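Local structure of glycerol dehydrogenase (Schizosaccharomyces pombe, 1TA9) at residues G388-L392 against F405-I410. The protein probably catalyses the NAD(+)-dependent oxidation of glycerol to dihydroxyacetone at a zinc site, as an iron-containing alcohol dehydrogenase family member acting in glycerol assimilation. Sequence-based numbering, arbitrary orientation.
Sequences GRATL and FNPSQI
The last turn of helix 381-391 packs against the first turn of helix 407-428: two helices consecutive in the chain, joined by a connection without helix or strand, meet end to start in the helical part of this iron-containing alcohol dehydrogenase fold. No hydrogen bonds join the two segments. L392, I410 and P407 bury the most surface. L392 is the first residue to leave helical angles (phi/psi -92/13), though L392 N still bonds to G388 O at 3.0 Å. The CA-to-CB bond of L392 is directed toward the incoming turn, and its mt rotamer carries L392 CD1 to 3.2 Å from P407 N, 3.6 Å from P407 CD and 4.0 Å from I410 CG1; apolar methyls pack here without needing a polar partner. P407, at phi -51, suits a first helical turn, where its missing NH costs no bond; P407 CG meets R389 CG at 3.8 Å. The nearest CA pair is G388 and P407, 4.1 Å apart. A CB on G388 would clash with P407 O and crowd I410 CB; with none there, I410 CB packs 3.7 Å from G388 CA. I410 (mm) also sets I410 CG2 4.0 Å from T391 OG1, whose hydroxyl bonds to V387 O. N406 is the N-cap: N406 OD1 accepts from Q409 N (3.0 Å), and N406 N donates to Q409 OE1 (2.9 Å), a capping box. I398 of the connecting loop touches T391, L392, F405 and I410; helix 313-322, which carries zinc ligand H315, meets T391, while L347 of helix 333-347 meets F405 and I410.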
ATOM      1  N   GLY B 388     -39.810  17.044 -10.302  1.00 16.69           N
ATOM      2  CA  GLY B 388     -39.819  15.755  -9.637  1.00 16.79           C
ATOM      3  C   GLY B 388     -40.899  14.855 -10.201  1.00 16.91           C
ATOM      4  O   GLY B 388     -40.664  13.673 -10.458  1.00 16.88           O
ATOM      5  N   ARG B 389     -42.091  15.411 -10.393  1.00 17.01           N
ATOM      6  CA  ARG B 389     -43.193  14.640 -10.944  1.00 17.02           C
ATOM      7  C   ARG B 389     -42.861  14.182 -12.362  1.00 16.91           C
ATOM      8  O   ARG B 389     -43.116  13.035 -12.726  1.00 17.13           O
ATOM      9  CB  ARG B 389     -44.486  15.470 -10.941  1.00 17.55           C
ATOM     10  CG  ARG B 389     -45.117  15.649  -9.558  1.00 17.94           C
ATOM     11  CD  ARG B 389     -46.554  16.162  -9.665  1.00 18.94           C
ATOM     12  NE  ARG B 389     -46.621  17.563 -10.067  1.00 19.43           N
ATOM     13  CZ  ARG B 389     -46.457  18.587  -9.235  1.00 19.99           C
ATOM     14  NH1 ARG B 389     -46.224  18.369  -7.948  1.00 20.57           N
ATOM     15  NH2 ARG B 389     -46.517  19.829  -9.689  1.00 20.66           N
ATOM     16  N   ALA B 390     -42.286  15.074 -13.162  1.00 16.51           N
ATOM     17  CA  ALA B 390     -41.921  14.731 -14.538  1.00 16.25           C
ATOM     18  C   ALA B 390     -40.846  13.647 -14.544  1.00 16.17           C
ATOM     19  O   ALA B 390     -40.873  12.725 -15.360  1.00 16.14           O
ATOM     20  CB  ALA B 390     -41.409  15.972 -15.269  1.00 16.18           C
ATOM     21  N   THR B 391     -39.897  13.770 -13.626  1.00 16.02           N
ATOM     22  CA  THR B 391     -38.805  12.813 -13.509  1.00 16.23           C
ATOM     23  C   THR B 391     -39.302  11.409 -13.179  1.00 16.56           C
ATOM     24  O   THR B 391     -38.760  10.415 -13.666  1.00 16.01           O
ATOM     25  CB  THR B 391     -37.822  13.247 -12.404  1.00 16.08           C
ATOM     26  OG1 THR B 391     -37.262  14.523 -12.738  1.00 16.27           O
ATOM     27  CG2 THR B 391     -36.701  12.225 -12.240  1.00 15.95           C
ATOM     28  N   LEU B 392     -40.347  11.333 -12.362  1.00 17.11           N
ATOM     29  CA  LEU B 392     -40.879  10.047 -11.932  1.00 18.09           C
ATOM     30  C   LEU B 392     -41.994   9.431 -12.774  1.00 18.90           C
ATOM     31  O   LEU B 392     -42.636   8.473 -12.341  1.00 18.63           O
ATOM     32  CB  LEU B 392     -41.328  10.155 -10.471  1.00 18.05           C
ATOM     33  CG  LEU B 392     -40.176  10.403  -9.486  1.00 18.09           C
ATOM     34  CD1 LEU B 392     -40.719  10.895  -8.152  1.00 18.22           C
ATOM     35  CD2 LEU B 392     -39.370   9.122  -9.306  1.00 18.05           C
ATOM     36  N   PHE B 405     -38.093   6.666  -5.359  1.00 14.24           N
ATOM     37  CA  PHE B 405     -38.250   8.044  -4.913  1.00 14.29           C
ATOM     38  C   PHE B 405     -39.612   8.681  -5.152  1.00 14.55           C
ATOM     39  O   PHE B 405     -40.412   8.194  -5.952  1.00 14.73           O
ATOM     40  CB  PHE B 405     -37.201   8.920  -5.603  1.00 14.10           C
ATOM     41  CG  PHE B 405     -35.826   8.328  -5.604  1.00 13.75           C
ATOM     42  CD1 PHE B 405     -35.375   7.582  -6.687  1.00 13.70           C
ATOM     43  CD2 PHE B 405     -34.984   8.496  -4.508  1.00 13.73           C
ATOM     44  CE1 PHE B 405     -34.102   7.007  -6.677  1.00 13.48           C
ATOM     45  CE2 PHE B 405     -33.709   7.925  -4.490  1.00 13.55           C
ATOM     46  CZ  PHE B 405     -33.271   7.180  -5.579  1.00 13.26           C
ATOM     47  N   ASN B 406     -39.865   9.782  -4.447  1.00 14.72           N
ATOM     48  CA  ASN B 406     -41.097  10.538  -4.624  1.00 14.90           C
ATOM     49  C   ASN B 406     -40.667  11.922  -5.114  1.00 14.70           C
ATOM     50  O   ASN B 406     -39.495  12.282  -5.021  1.00 14.63           O
ATOM     51  CB  ASN B 406     -41.920  10.622  -3.321  1.00 15.20           C
ATOM     52  CG  ASN B 406     -41.164  11.261  -2.172  1.00 15.63           C
ATOM     53  OD1 ASN B 406     -40.595  12.343  -2.306  1.00 16.21           O
ATOM     54  ND2 ASN B 406     -41.177  10.598  -1.023  1.00 15.90           N
ATOM     55  N   PRO B 407     -41.604  12.712  -5.656  1.00 14.61           N
ATOM     56  CA  PRO B 407     -41.256  14.047  -6.156  1.00 14.52           C
ATOM     57  C   PRO B 407     -40.472  14.963  -5.210  1.00 14.46           C
ATOM     58  O   PRO B 407     -39.519  15.624  -5.637  1.00 14.30           O
ATOM     59  CB  PRO B 407     -42.616  14.628  -6.544  1.00 14.73           C
ATOM     60  CG  PRO B 407     -43.366  13.403  -7.000  1.00 14.54           C
ATOM     61  CD  PRO B 407     -43.024  12.410  -5.916  1.00 14.48           C
ATOM     62  N   SER B 408     -40.858  15.010  -3.936  1.00 14.24           N
ATOM     63  CA  SER B 408     -40.166  15.878  -2.992  1.00 14.14           C
ATOM     64  C   SER B 408     -38.698  15.485  -2.838  1.00 13.88           C
ATOM     65  O   SER B 408     -37.851  16.345  -2.600  1.00 13.43           O
ATOM     66  CB  SER B 408     -40.866  15.874  -1.621  1.00 14.42           C
ATOM     67  OG  SER B 408     -40.645  14.669  -0.909  1.00 15.85           O
ATOM     68  N   GLN B 409     -38.391  14.196  -2.975  1.00 13.58           N
ATOM     69  CA  GLN B 409     -37.007  13.745  -2.858  1.00 13.46           C
ATOM     70  C   GLN B 409     -36.192  14.212  -4.055  1.00 13.23           C
ATOM     71  O   GLN B 409     -35.008  14.525  -3.925  1.00 13.35           O
ATOM     72  CB  GLN B 409     -36.938  12.221  -2.741  1.00 14.14           C
ATOM     73  CG  GLN B 409     -37.436  11.697  -1.403  1.00 15.03           C
ATOM     74  CD  GLN B 409     -37.414  10.186  -1.335  1.00 15.79           C
ATOM     75  OE1 GLN B 409     -38.064   9.512  -2.131  1.00 15.99           O
ATOM     76  NE2 GLN B 409     -36.664   9.644  -0.381  1.00 16.50           N
ATOM     77  N   ILE B 410     -36.821  14.259  -5.223  1.00 12.82           N
ATOM     78  CA  ILE B 410     -36.131  14.721  -6.419  1.00 12.54           C
ATOM     79  C   ILE B 410     -35.862  16.218  -6.255  1.00 12.25           C
ATOM     80  O   ILE B 410     -34.743  16.696  -6.470  1.00 12.02           O
ATOM     81  CB  ILE B 410     -36.985  14.495  -7.683  1.00 12.53           C
ATOM     82  CG1 ILE B 410     -37.336  13.009  -7.814  1.00 12.85           C
ATOM     83  CG2 ILE B 410     -36.235  14.990  -8.914  1.00 12.72           C
ATOM     84  CD1 ILE B 410     -36.134  12.079  -7.793  1.00 13.23           C
TER